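Local coordinates for cell wall binding protein cwp8 (Peptoclostridium difficile, PDB 5J6Q) that probably fixes itself non-covalently to the clostridial cell wall through three CWB2 modules, as a protein associated with the S-layer, at residues 367-372 against 392-397; 306-311 against 355-360; 415-420 against 461-466; 515-520 against 573-578; 504-509 against 563-568. All coordinates share one frame; numbering follows the deposited sequence.

Interaction 1 (367-372 against 392-397); sequences KIYIVG and KVERVS
Backbone bonds join I368, I370 and G372 to the neighbouring strand 392-396, which runs parallel to 367-371 at the edge of a four-stranded sheet. I368 N gives to K392 O and I370 N to E394 O, while E394 N and V396 N return bonds to I368 O and I370 O; G372 N closes the ladder on V396 O at 3.1 Å.

Apolar contacts lie on both faces. I370 CD1 presses on V393 CG1 at 3.4 Å, tight for two methyls, and helix 379-386 of this beta-alpha-beta unit packs on the same side. On the other face V396 CG2 meets the edge of the Y369 ring at CD2, 3.7 Å away; beta-branched valine suits a strand.

Among the polar groups, R395 has CG anti to the backbone N (chi1 -160°), 3.1 Å from I370 O. I370 CG2 lies over one guanidinium face, and NH2 donates to G372 O from above the carbonyl plane. NH1 turns to E382 and V377. E394 runs beside Y369, OE1 3.2 Å from CE2, and OE2 takes a bond from Q411.

The arginine thus spends its charge on helix and loop, tying the strand end to the crossover helix.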
# COMPACT_ATOMS: atom_id res chain seq x y z
N LYS A 367 -28.68 21.47 14.25
CA LYS A 367 -28.25 22.79 13.85
C LYS A 367 -26.87 22.86 13.11
O LYS A 367 -26.01 22.02 13.29
CB LYS A 367 -28.14 23.62 15.12
CG LYS A 367 -29.50 24.13 15.57
CD LYS A 367 -29.77 23.73 16.99
CE LYS A 367 -29.43 24.86 17.93
NZ LYS A 367 -29.36 24.38 19.33
N ILE A 368 -26.72 23.88 12.32
CA ILE A 368 -25.56 24.22 11.55
C ILE A 368 -25.15 25.64 12.05
O ILE A 368 -25.96 26.58 11.90
CB ILE A 368 -25.83 24.29 10.04
CG1 ILE A 368 -26.18 22.88 9.48
CG2 ILE A 368 -24.60 24.88 9.32
CD1 ILE A 368 -26.58 22.95 8.00
N TYR A 369 -23.95 25.75 12.74
CA TYR A 369 -23.47 27.02 13.17
C TYR A 369 -22.44 27.50 12.15
O TYR A 369 -21.54 26.73 11.81
CB TYR A 369 -22.78 26.93 14.51
CG TYR A 369 -23.61 26.37 15.63
CD1 TYR A 369 -23.78 25.01 15.78
CD2 TYR A 369 -24.20 27.21 16.58
CE1 TYR A 369 -24.50 24.48 16.85
CE2 TYR A 369 -24.93 26.69 17.64
CZ TYR A 369 -25.08 25.33 17.77
OH TYR A 369 -25.83 24.82 18.83
N ILE A 370 -22.54 28.72 11.67
CA ILE A 370 -21.56 29.29 10.75
C ILE A 370 -20.73 30.25 11.65
O ILE A 370 -21.30 31.15 12.24
CB ILE A 370 -22.32 29.99 9.62
CG1 ILE A 370 -22.91 28.91 8.71
CG2 ILE A 370 -21.44 30.95 8.81
CD1 ILE A 370 -24.07 29.35 7.89
N VAL A 371 -19.42 29.98 11.83
CA VAL A 371 -18.59 30.86 12.66
C VAL A 371 -17.92 31.92 11.77
O VAL A 371 -17.47 31.58 10.68
CB VAL A 371 -17.58 29.97 13.39
CG1 VAL A 371 -16.57 30.82 14.19
CG2 VAL A 371 -18.33 29.02 14.34
N GLY A 372 -17.87 33.19 12.21
CA GLY A 372 -17.25 34.22 11.40
C GLY A 372 -18.29 35.07 10.68
O GLY A 372 -19.48 34.72 10.62
N LYS A 392 -32.05 24.67 12.62
CA LYS A 392 -31.58 26.07 12.57
C LYS A 392 -30.09 26.29 12.09
O LYS A 392 -29.18 25.61 12.58
CB LYS A 392 -31.70 26.67 13.99
CG LYS A 392 -31.48 28.17 14.03
CD LYS A 392 -31.57 28.73 15.44
CE LYS A 392 -30.97 30.11 15.52
NZ LYS A 392 -30.58 30.48 16.91
N VAL A 393 -29.89 27.22 11.13
CA VAL A 393 -28.62 27.69 10.64
C VAL A 393 -28.40 28.96 11.50
O VAL A 393 -28.94 30.01 11.18
CB VAL A 393 -28.67 28.04 9.14
CG1 VAL A 393 -27.28 28.47 8.66
CG2 VAL A 393 -29.13 26.85 8.32
N GLU A 394 -27.64 28.84 12.60
CA GLU A 394 -27.38 29.94 13.54
C GLU A 394 -25.98 30.53 13.36
O GLU A 394 -24.99 29.78 13.42
CB GLU A 394 -27.52 29.39 14.96
CG GLU A 394 -27.09 30.36 16.05
CD GLU A 394 -27.36 29.82 17.44
OE1 GLU A 394 -27.52 28.58 17.59
OE2 GLU A 394 -27.42 30.63 18.38
N ARG A 395 -25.88 31.85 13.16
CA ARG A 395 -24.54 32.40 12.99
C ARG A 395 -23.97 32.89 14.31
O ARG A 395 -24.67 33.53 15.14
CB ARG A 395 -24.49 33.50 11.92
CG ARG A 395 -23.04 33.65 11.44
CD ARG A 395 -22.78 34.77 10.45
NE ARG A 395 -23.26 34.41 9.11
CZ ARG A 395 -22.50 34.38 8.01
NH1 ARG A 395 -23.03 34.09 6.84
NH2 ARG A 395 -21.19 34.62 8.09
N VAL A 396 -22.69 32.52 14.52
CA VAL A 396 -21.92 32.80 15.73
C VAL A 396 -20.85 33.74 15.25
O VAL A 396 -19.83 33.30 14.67
CB VAL A 396 -21.31 31.49 16.32
CG1 VAL A 396 -20.51 31.77 17.58
CG2 VAL A 396 -22.42 30.47 16.61
N SER A 397 -21.06 35.03 15.49
CA SER A 397 -20.14 36.02 14.98
C SER A 397 -20.25 37.41 15.65
O SER A 397 -21.19 37.70 16.41
CB SER A 397 -20.39 36.18 13.49
OG SER A 397 -19.29 36.84 12.88

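Interaction 2 (306-311 against 355-360); sequences FKDGEA and ILRVLG
F306 O is gripped by both terminal nitrogens of R357: NH1 and NH2 each donate to it at 2.9 Å, from the same face of the carbonyl plane, with the oxygen lying in the guanidinium plane. F306 is the first residue to leave helix 294-305, where a carbonyl can look for a donor beyond its own helix. R357 NH1 serves a second acceptor, D308 OD1, at 2.9 Å, a salt bridge made on the anti side of the carboxylate, whose plane stands 62° from the guanidinium. The chain of R357 is bent at chi3 (59°), its CG and CD run past D308 OD1, and E354 on the same helix holds NH2 in another salt bridge.

Beside these side-chain bonds, the backbones meet. G309 N gives a bond of 2.7 Å to R357 O, in the carbonyl plane, and A311 N one of 2.9 Å to V358 O. Both acceptors lie near the end of helix 349-359. G309 and G360 bring their CA atoms to 3.8 Å, and both have positive phi, which suits glycine; so close an approach leaves room only for glycine at G360. A311 is small enough to put CB 3.6 Å from V358 CB while also lying over the centre of the F306 ring.

G309 occupies the third position of a type II beta turn from K307 to E310, docked here on a helix C-terminus in the alpha/beta layering of a CWB2 domain.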
# COMPACT_ATOMS: atom_id res chain seq x y z
N PHE A 306 -17.31 10.62 13.10
CA PHE A 306 -18.71 10.18 13.14
C PHE A 306 -19.16 9.14 12.13
O PHE A 306 -18.88 9.22 10.94
CB PHE A 306 -19.67 11.36 12.94
CG PHE A 306 -19.36 12.60 13.75
CD1 PHE A 306 -18.58 13.61 13.22
CD2 PHE A 306 -19.83 12.74 15.04
CE1 PHE A 306 -18.26 14.73 13.96
CE2 PHE A 306 -19.52 13.86 15.77
CZ PHE A 306 -18.73 14.86 15.23
N LYS A 307 -19.89 8.15 12.65
CA LYS A 307 -20.55 7.14 11.85
C LYS A 307 -21.73 7.88 11.19
O LYS A 307 -22.08 8.96 11.64
CB LYS A 307 -21.04 5.99 12.73
CG LYS A 307 -19.92 5.13 13.26
CD LYS A 307 -20.51 4.02 14.18
CE LYS A 307 -19.44 3.22 14.92
NZ LYS A 307 -19.23 3.72 16.32
N ASP A 308 -22.31 7.35 10.11
CA ASP A 308 -23.45 8.04 9.42
C ASP A 308 -24.50 8.49 10.36
O ASP A 308 -24.84 7.75 11.27
CB ASP A 308 -24.15 7.13 8.35
CG ASP A 308 -23.17 6.67 7.32
OD1 ASP A 308 -22.17 7.39 7.10
OD2 ASP A 308 -23.38 5.58 6.75
N GLY A 309 -24.97 9.74 10.18
CA GLY A 309 -26.01 10.29 11.03
C GLY A 309 -25.74 10.46 12.51
O GLY A 309 -26.65 10.75 13.30
N GLU A 310 -24.51 10.31 12.93
CA GLU A 310 -24.19 10.39 14.36
C GLU A 310 -23.80 11.82 14.81
O GLU A 310 -23.65 12.06 16.00
CB GLU A 310 -23.08 9.37 14.61
CG GLU A 310 -22.68 9.15 16.05
CD GLU A 310 -21.71 8.01 16.14
OE1 GLU A 310 -22.18 6.85 16.37
OE2 GLU A 310 -20.49 8.26 15.93
N ALA A 311 -23.63 12.80 13.89
CA ALA A 311 -23.31 14.16 14.36
C ALA A 311 -24.61 14.92 14.81
O ALA A 311 -25.64 14.87 14.12
CB ALA A 311 -22.60 14.97 13.26
N ILE A 355 -21.91 17.01 5.09
CA ILE A 355 -23.04 17.49 5.94
C ILE A 355 -24.23 16.44 5.97
O ILE A 355 -24.73 16.07 7.03
CB ILE A 355 -23.64 18.79 5.39
CG1 ILE A 355 -22.55 19.87 5.36
CG2 ILE A 355 -24.91 19.27 6.34
CD1 ILE A 355 -22.22 20.27 6.74
N LEU A 356 -24.62 15.96 4.80
CA LEU A 356 -25.74 15.01 4.72
C LEU A 356 -25.45 13.75 5.43
O LEU A 356 -26.27 13.23 6.18
CB LEU A 356 -26.04 14.71 3.25
CG LEU A 356 -26.52 15.93 2.46
CD1 LEU A 356 -26.87 15.47 1.02
CD2 LEU A 356 -27.74 16.59 3.10
N ARG A 357 -24.26 13.24 5.25
CA ARG A 357 -23.84 11.98 5.82
C ARG A 357 -23.84 11.99 7.29
O ARG A 357 -24.37 11.03 7.89
CB ARG A 357 -22.41 11.58 5.35
CG ARG A 357 -22.11 10.10 5.65
CD ARG A 357 -20.61 9.71 5.59
NE ARG A 357 -19.79 10.47 6.54
CZ ARG A 357 -19.58 10.14 7.80
NH1 ARG A 357 -20.12 9.04 8.30
NH2 ARG A 357 -18.83 10.93 8.59
N VAL A 358 -23.30 13.09 7.93
CA VAL A 358 -23.22 13.02 9.40
C VAL A 358 -24.50 13.44 10.08
O VAL A 358 -24.71 12.97 11.19
CB VAL A 358 -22.00 13.83 9.95
CG1 VAL A 358 -20.71 13.31 9.34
CG2 VAL A 358 -22.16 15.33 9.68
N LEU A 359 -25.35 14.32 9.46
CA LEU A 359 -26.63 14.73 10.13
C LEU A 359 -27.66 13.60 9.99
O LEU A 359 -28.44 13.36 10.94
CB LEU A 359 -27.25 16.02 9.53
CG LEU A 359 -26.34 17.22 9.62
CD1 LEU A 359 -26.96 18.39 8.87
CD2 LEU A 359 -26.05 17.54 11.09
N GLY A 360 -27.66 12.92 8.84
CA GLY A 360 -28.57 11.80 8.64
C GLY A 360 -30.03 12.20 8.46
O GLY A 360 -30.33 13.29 8.04

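Interaction 3 (415-420 against 461-466); sequences TFKTAF and GKELEI
Two parallel neighbours in the central sheet of a CWB2 domain, strands 418-423 and 463-467, meet here at their N-terminal ends. A419 carries the ladder: its N donates to E463 O at 3.2 Å and its O accepts from E465 N at 3.1 Å. A weak bond from E463 N to K417 O starts the pairing.

A419 CB touches L464 CD2 at 3.5 Å, a close fit that a small residue permits, and L459 of helix 453-459 packs on both. On the opposite face the F420 ring and E465 lie side by side; F420 CE2 is 3.6 Å from E465 CB, and the carboxylate plane is turned only 14° from the ring. E465 OE2 has a weak bond to Y509 and a long, weak ion pair with K508.

Two lysines reach across. K417 NZ lies against the E463 carboxylate, 3.1 Å from OE2 in a salt bridge and about as near OE1. K462 crosses F416 at about a right angle; CD and NZ both lie against the ring, NZ 3.1 Å from F416 CZ, and NZ also bonds L458 O.

K417 and E463 thus pair their charges at the strand entrance, while K462 rests on a buried ring with its ammonium held by a carbonyl.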
# COMPACT_ATOMS: atom_id res chain seq x y z
N THR A 415 -20.43 26.21 32.95
CA THR A 415 -20.01 25.30 34.00
C THR A 415 -18.52 24.95 33.92
O THR A 415 -18.05 24.07 34.66
CB THR A 415 -20.86 24.03 33.89
OG1 THR A 415 -20.89 23.65 32.51
CG2 THR A 415 -22.28 24.26 34.38
N PHE A 416 -17.78 25.64 33.04
CA PHE A 416 -16.36 25.36 32.82
C PHE A 416 -15.48 26.06 33.83
O PHE A 416 -15.74 27.20 34.19
CB PHE A 416 -15.95 25.80 31.40
CG PHE A 416 -16.14 27.27 31.16
CD1 PHE A 416 -15.12 28.17 31.40
CD2 PHE A 416 -17.35 27.76 30.70
CE1 PHE A 416 -15.30 29.52 31.17
CE2 PHE A 416 -17.53 29.11 30.47
CZ PHE A 416 -16.50 29.99 30.71
N LYS A 417 -14.42 25.38 34.26
CA LYS A 417 -13.50 25.96 35.27
C LYS A 417 -12.20 26.49 34.66
O LYS A 417 -11.34 27.03 35.37
CB LYS A 417 -13.15 24.88 36.31
CG LYS A 417 -12.01 23.96 35.88
CD LYS A 417 -11.02 23.69 37.01
CE LYS A 417 -10.52 24.97 37.65
NZ LYS A 417 -9.06 25.16 37.43
N THR A 418 -12.03 26.34 33.35
CA THR A 418 -10.82 26.79 32.69
C THR A 418 -11.13 27.61 31.45
O THR A 418 -12.16 27.43 30.78
CB THR A 418 -9.95 25.57 32.34
OG1 THR A 418 -9.12 25.89 31.23
CG2 THR A 418 -10.77 24.35 31.95
N ALA A 419 -10.22 28.54 31.16
CA ALA A 419 -10.33 29.36 29.98
C ALA A 419 -8.92 29.74 29.52
O ALA A 419 -7.99 29.84 30.33
CB ALA A 419 -11.17 30.58 30.25
N PHE A 420 -8.75 29.91 28.21
CA PHE A 420 -7.43 30.17 27.62
C PHE A 420 -7.41 31.52 26.99
O PHE A 420 -8.42 31.89 26.40
CB PHE A 420 -7.13 29.13 26.51
CG PHE A 420 -6.69 27.85 27.14
CD1 PHE A 420 -7.54 26.76 27.21
CD2 PHE A 420 -5.44 27.75 27.75
CE1 PHE A 420 -7.16 25.62 27.87
CE2 PHE A 420 -5.07 26.59 28.42
CZ PHE A 420 -5.93 25.54 28.47
N GLY A 461 -13.51 34.91 37.91
CA GLY A 461 -13.87 33.86 38.85
C GLY A 461 -13.32 32.51 38.44
O GLY A 461 -13.19 31.61 39.25
N LYS A 462 -13.00 32.38 37.15
CA LYS A 462 -12.48 31.12 36.64
C LYS A 462 -10.95 31.16 36.55
O LYS A 462 -10.36 32.23 36.54
CB LYS A 462 -13.08 30.82 35.25
CG LYS A 462 -14.34 31.62 34.93
CD LYS A 462 -15.47 30.72 34.43
CE LYS A 462 -16.82 31.37 34.58
NZ LYS A 462 -17.59 31.36 33.31
N GLU A 463 -10.32 29.98 36.49
CA GLU A 463 -8.86 29.87 36.36
C GLU A 463 -8.45 30.01 34.88
O GLU A 463 -8.96 29.28 34.02
CB GLU A 463 -8.37 28.54 36.93
CG GLU A 463 -8.69 28.41 38.41
CD GLU A 463 -7.90 27.30 39.08
OE1 GLU A 463 -6.77 27.01 38.63
OE2 GLU A 463 -8.43 26.71 40.04
N LEU A 464 -7.52 30.92 34.60
CA LEU A 464 -7.08 31.25 33.27
C LEU A 464 -5.62 30.87 32.95
O LEU A 464 -4.78 30.75 33.84
CB LEU A 464 -7.29 32.78 33.10
CG LEU A 464 -8.71 33.26 33.44
CD1 LEU A 464 -8.77 34.76 33.78
CD2 LEU A 464 -9.60 32.94 32.26
N GLU A 465 -5.34 30.66 31.67
CA GLU A 465 -3.99 30.32 31.21
C GLU A 465 -3.75 31.11 29.94
O GLU A 465 -4.65 31.23 29.11
CB GLU A 465 -3.85 28.80 30.98
CG GLU A 465 -2.47 28.37 30.49
CD GLU A 465 -1.64 27.65 31.56
OE1 GLU A 465 -0.52 28.12 31.83
OE2 GLU A 465 -2.07 26.62 32.11
N ILE A 466 -2.55 31.67 29.80
CA ILE A 466 -2.22 32.44 28.60
C ILE A 466 -1.30 31.61 27.70
O ILE A 466 -0.40 30.94 28.22
CB ILE A 466 -1.53 33.75 29.00
CG1 ILE A 466 -2.34 34.44 30.12
CG2 ILE A 466 -1.45 34.64 27.77
CD1 ILE A 466 -1.84 35.85 30.47

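Interaction 4 (515-520 against 573-578); sequences KAYVAK and VQIGEG. With SO4 (sulfate ion), chain H.
Y517 and V573 form the tight part of this contact. Their side chains run side by side in the same direction; V573 CB is 3.7 Å from Y517 CD2, and V573 CG2 lies over one ring face toward the rim. Y517 CD2, at the ring's edge, is 4.2 Å from I575 CD1, and helix 531-542 packs on both residues. Three short backbone bonds fasten the strands: V573 N to A516 O, V518 N to V573 O, and I575 N to V518 O, the last at 2.9 Å and nearly straight. On the other face V518, with CG1 between its backbone N and carbonyl carbon (chi1 53°), sets that methyl 3.7 Å from Q574 CA, beside helix 581-590. Q574 NE2 makes a buried bond of 3.0 Å to G576 O, while its OE1 receives R200.

These are the two inner strands, 516-519 and 572-575, of a four-stranded parallel sheet, the core of the third CWB2 domain, where valine, isoleucine and alanine suit burial between helices.

Past A519 the strands part. A water takes over, accepting from K520 N at 2.9 Å and donating to I575 O. K520 stretches past the exposed E577 and G578, CE 3.0 Å from E577 O, but its NZ bonds to Q529. At the other end, K515 NZ reaches O3 of a sulfate, probably from the crystallisation liquor, at 2.7 Å; S543 bonds both K515 NZ and Y517 OH.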
# COMPACT_ATOMS: atom_id res chain seq x y z
N LYS A 515 -1.94 8.34 22.63
CA LYS A 515 -1.91 8.61 21.19
C LYS A 515 -1.24 9.94 20.93
O LYS A 515 -1.21 10.85 21.84
CB LYS A 515 -3.35 8.71 20.65
CG LYS A 515 -3.71 7.64 19.67
CD LYS A 515 -5.11 7.96 19.12
CE LYS A 515 -5.99 6.78 18.84
NZ LYS A 515 -7.36 7.30 18.66
N ALA A 516 -0.75 10.10 19.71
CA ALA A 516 -0.17 11.40 19.31
C ALA A 516 -0.73 11.68 17.92
O ALA A 516 -0.78 10.76 17.06
CB ALA A 516 1.40 11.35 19.26
N TYR A 517 -1.21 12.85 17.74
CA TYR A 517 -1.61 13.27 16.42
C TYR A 517 -0.50 14.26 15.86
O TYR A 517 0.17 14.92 16.67
CB TYR A 517 -2.90 14.05 16.57
CG TYR A 517 -4.10 13.14 16.80
CD1 TYR A 517 -4.36 12.59 18.04
CD2 TYR A 517 -4.97 12.82 15.76
CE1 TYR A 517 -5.45 11.76 18.26
CE2 TYR A 517 -6.06 11.98 15.96
CZ TYR A 517 -6.29 11.45 17.22
OH TYR A 517 -7.31 10.59 17.42
N VAL A 518 -0.34 14.43 14.53
CA VAL A 518 0.71 15.44 14.05
C VAL A 518 0.11 16.21 12.86
O VAL A 518 -0.59 15.58 12.05
CB VAL A 518 2.03 14.66 13.72
CG1 VAL A 518 1.83 13.51 12.76
CG2 VAL A 518 3.09 15.59 13.15
N ALA A 519 0.37 17.54 12.75
CA ALA A 519 -0.21 18.29 11.67
C ALA A 519 0.72 19.42 11.23
O ALA A 519 1.58 19.80 11.99
CB ALA A 519 -1.53 18.88 12.18
N LYS A 520 0.52 20.02 10.06
CA LYS A 520 1.54 21.09 9.63
C LYS A 520 1.52 22.20 10.49
O LYS A 520 0.45 22.59 10.95
CB LYS A 520 1.18 21.48 8.21
CG LYS A 520 1.56 20.29 7.35
CD LYS A 520 1.44 20.66 5.84
CE LYS A 520 0.06 20.51 5.38
NZ LYS A 520 -0.05 21.18 4.10
N VAL A 573 -1.25 9.36 14.57
CA VAL A 573 -2.21 9.64 13.49
C VAL A 573 -1.71 10.93 12.78
O VAL A 573 -1.71 11.97 13.43
CB VAL A 573 -3.61 9.88 14.05
CG1 VAL A 573 -4.61 10.20 12.96
CG2 VAL A 573 -4.09 8.67 14.88
N GLN A 574 -1.30 10.91 11.53
CA GLN A 574 -0.95 12.17 10.78
C GLN A 574 -2.21 12.84 10.15
O GLN A 574 -2.91 12.16 9.43
CB GLN A 574 0.01 11.85 9.58
CG GLN A 574 0.16 13.05 8.61
CD GLN A 574 1.33 12.80 7.70
OE1 GLN A 574 2.30 12.16 8.08
NE2 GLN A 574 1.18 13.15 6.42
N ILE A 575 -2.49 14.12 10.37
CA ILE A 575 -3.59 14.79 9.70
C ILE A 575 -3.03 15.55 8.45
O ILE A 575 -2.10 16.38 8.64
CB ILE A 575 -4.25 15.92 10.59
CG1 ILE A 575 -4.66 15.34 12.02
CG2 ILE A 575 -5.56 16.50 9.89
CD1 ILE A 575 -5.45 14.11 11.80
N GLY A 576 -3.61 15.34 7.22
CA GLY A 576 -3.09 16.15 6.08
C GLY A 576 -1.89 15.53 5.42
O GLY A 576 -1.42 14.44 5.82
N GLU A 577 -1.36 16.22 4.43
CA GLU A 577 -0.23 15.75 3.62
C GLU A 577 0.91 16.76 3.65
O GLU A 577 0.72 17.85 4.17
CB GLU A 577 -0.71 15.60 2.11
CG GLU A 577 -1.61 14.42 1.93
CD GLU A 577 -0.95 13.07 2.17
OE1 GLU A 577 -1.70 12.13 2.52
OE2 GLU A 577 0.28 12.95 2.01
N GLY A 578 2.10 16.43 3.14
CA GLY A 578 3.18 17.45 3.21
C GLY A 578 3.99 17.43 4.51
O GLY A 578 4.70 18.37 4.84
S SO4 H . -7.60 8.33 14.94
O1 SO4 H . -6.94 9.63 14.75
O2 SO4 H . -7.58 7.56 13.55
O3 SO4 H . -7.03 7.40 15.97
O4 SO4 H . -8.86 8.90 15.36
O HOH W 1 -1.16 18.77 8.05

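Interaction 5 (504-509 against 563-568); sequences KVINKY and ELRLKN. With SO4 (sulfate ion), chain G.
I506 and N507 of helix 498-509 face R565 at the C-terminal end of helix 556-565, a helix-to-helix contact within the alpha/beta fold of the third CWB2 domain. It is small, with no hydrogen bond between the segments, and depends on how three side chains lie.

R565 leans toward the other helix. Its chain is bent twice, and chi2 (-78°) turns CD to within 3.4 Å of N507 O, so the aliphatic part slides over the backbone of the last turn; CG sits 3.7 Å from I506 O. N507 extends to meet it, CG anti to its own backbone N, crossing the arginine with amide and guanidinium planes only 6° apart. N507 OD1 is 3.2 Å from R565 NH2, but the angle is too poor for a bond.

Deeper in, I506 CG2 touches L566 CD1 at 4.3 Å, two branched residues suited to a buried position, while V561, one turn before R565, also packs on I506 and N507. A long flexible arginine suits this partly exposed position, since its carbons can lie on a helix while its charge stays outside.

That charge meets a sulfate, probably from the crystallisation liquor: R565 NH1 donates to sulfate O3 at 2.8 Å, with an N-H...O angle of 165°.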
# COMPACT_ATOMS: atom_id res chain seq x y z
N LYS A 504 5.99 23.22 24.87
CA LYS A 504 5.48 23.49 26.28
C LYS A 504 4.07 23.02 26.57
O LYS A 504 3.82 22.53 27.69
CB LYS A 504 5.63 24.98 26.64
CG LYS A 504 7.14 25.31 26.69
CD LYS A 504 7.47 26.82 26.68
CE LYS A 504 8.70 27.08 27.58
NZ LYS A 504 8.66 28.50 28.06
N VAL A 505 3.10 23.14 25.58
CA VAL A 505 1.75 22.63 25.84
C VAL A 505 1.80 21.10 26.07
O VAL A 505 1.14 20.55 27.00
CB VAL A 505 0.90 22.97 24.57
CG1 VAL A 505 -0.50 22.26 24.59
CG2 VAL A 505 0.67 24.45 24.53
N ILE A 506 2.57 20.40 25.18
CA ILE A 506 2.68 18.96 25.29
C ILE A 506 3.33 18.60 26.66
O ILE A 506 2.86 17.70 27.36
CB ILE A 506 3.48 18.32 24.12
CG1 ILE A 506 2.70 18.32 22.76
CG2 ILE A 506 3.77 16.86 24.53
CD1 ILE A 506 3.64 18.41 21.45
N ASN A 507 4.38 19.36 27.09
CA ASN A 507 5.06 18.99 28.36
C ASN A 507 4.11 19.18 29.55
O ASN A 507 4.15 18.44 30.51
CB ASN A 507 6.26 19.86 28.57
CG ASN A 507 7.15 19.58 29.79
OD1 ASN A 507 7.64 18.46 30.05
ND2 ASN A 507 7.48 20.58 30.55
N LYS A 508 3.28 20.16 29.46
CA LYS A 508 2.42 20.44 30.57
C LYS A 508 1.19 19.58 30.68
O LYS A 508 0.84 19.17 31.78
CB LYS A 508 1.97 21.90 30.53
CG LYS A 508 1.08 22.20 31.77
CD LYS A 508 0.76 23.79 31.88
CE LYS A 508 -0.23 23.95 33.03
NZ LYS A 508 0.24 24.96 33.99
N TYR A 509 0.55 19.26 29.58
CA TYR A 509 -0.68 18.56 29.73
C TYR A 509 -0.79 17.13 29.30
O TYR A 509 -1.89 16.61 29.51
CB TYR A 509 -1.70 19.28 28.86
CG TYR A 509 -1.98 20.69 29.32
CD1 TYR A 509 -1.66 21.78 28.52
CD2 TYR A 509 -2.63 20.94 30.52
CE1 TYR A 509 -1.98 23.08 28.89
CE2 TYR A 509 -2.98 22.24 30.90
CZ TYR A 509 -2.67 23.30 30.08
OH TYR A 509 -3.05 24.56 30.40
N GLU A 563 9.75 12.55 24.00
CA GLU A 563 10.51 11.50 24.66
C GLU A 563 10.05 11.37 26.13
O GLU A 563 9.95 10.27 26.60
CB GLU A 563 12.01 11.86 24.56
CG GLU A 563 12.94 11.16 25.49
CD GLU A 563 14.39 11.40 25.19
OE1 GLU A 563 15.04 10.44 24.85
OE2 GLU A 563 14.89 12.54 25.30
N LEU A 564 9.77 12.52 26.86
CA LEU A 564 9.32 12.44 28.28
C LEU A 564 7.87 12.12 28.46
O LEU A 564 7.51 11.36 29.38
CB LEU A 564 9.52 13.80 28.99
CG LEU A 564 10.97 14.19 29.16
CD1 LEU A 564 11.07 15.61 29.80
CD2 LEU A 564 11.59 13.06 30.07
N ARG A 565 7.00 12.67 27.58
CA ARG A 565 5.57 12.54 27.83
C ARG A 565 4.84 11.51 27.08
O ARG A 565 3.73 11.19 27.53
CB ARG A 565 4.83 13.92 27.51
CG ARG A 565 5.41 15.13 28.29
CD ARG A 565 4.93 15.18 29.74
NE ARG A 565 5.87 14.44 30.52
CZ ARG A 565 6.58 14.91 31.53
NH1 ARG A 565 7.41 14.12 32.19
NH2 ARG A 565 6.46 16.19 31.90
N LEU A 566 5.37 10.98 25.97
CA LEU A 566 4.40 10.17 25.17
C LEU A 566 4.81 8.79 24.94
O LEU A 566 4.45 8.14 23.97
CB LEU A 566 4.24 10.93 23.78
CG LEU A 566 3.78 12.35 23.97
CD1 LEU A 566 3.64 13.07 22.52
CD2 LEU A 566 2.43 12.50 24.65
N LYS A 567 5.53 8.29 25.91
CA LYS A 567 6.04 6.94 25.95
C LYS A 567 4.97 5.93 25.95
O LYS A 567 5.22 4.80 25.57
CB LYS A 567 6.92 6.82 27.20
CG LYS A 567 8.27 6.37 26.90
CD LYS A 567 8.97 7.38 26.06
CE LYS A 567 10.04 6.65 25.34
NZ LYS A 567 11.32 7.33 25.51
N ASN A 568 3.77 6.31 26.35
CA ASN A 568 2.60 5.40 26.37
C ASN A 568 1.82 5.44 25.01
O ASN A 568 0.91 4.65 24.87
CB ASN A 568 1.64 5.81 27.52
CG ASN A 568 2.39 5.71 28.89
OD1 ASN A 568 2.88 4.64 29.27
ND2 ASN A 568 2.67 6.78 29.61
S SO4 G . 9.88 14.84 34.14
O1 SO4 G . 10.58 14.73 35.52
O2 SO4 G . 10.60 15.67 33.27
O3 SO4 G . 8.56 15.44 34.37
O4 SO4 G . 9.75 13.47 33.62

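How the interactions relate
Along the chain the order is interaction 2, then 1, then 3, with 5 and 4 interleaved last. Interactions 1 and 2 share one four-stranded parallel sheet and its helices: helix 349-359 leads into strand 367-371, and the contact centres are about 18 Å apart. Interaction 3 belongs to the next sheet, its centre about 24 Å from that of interaction 1. Interactions 4 and 5 lie in the third, centres about 16 Å apart, where helices 498-509 and 556-565 run into strands 516-519 and 572-575. Interactions 3 and 5 touch directly, E465 lying against K508 and Y509, so neighbouring modules abut. Strand 286-289 completes the third sheet, joining the beginning of the CWB2 region to its end.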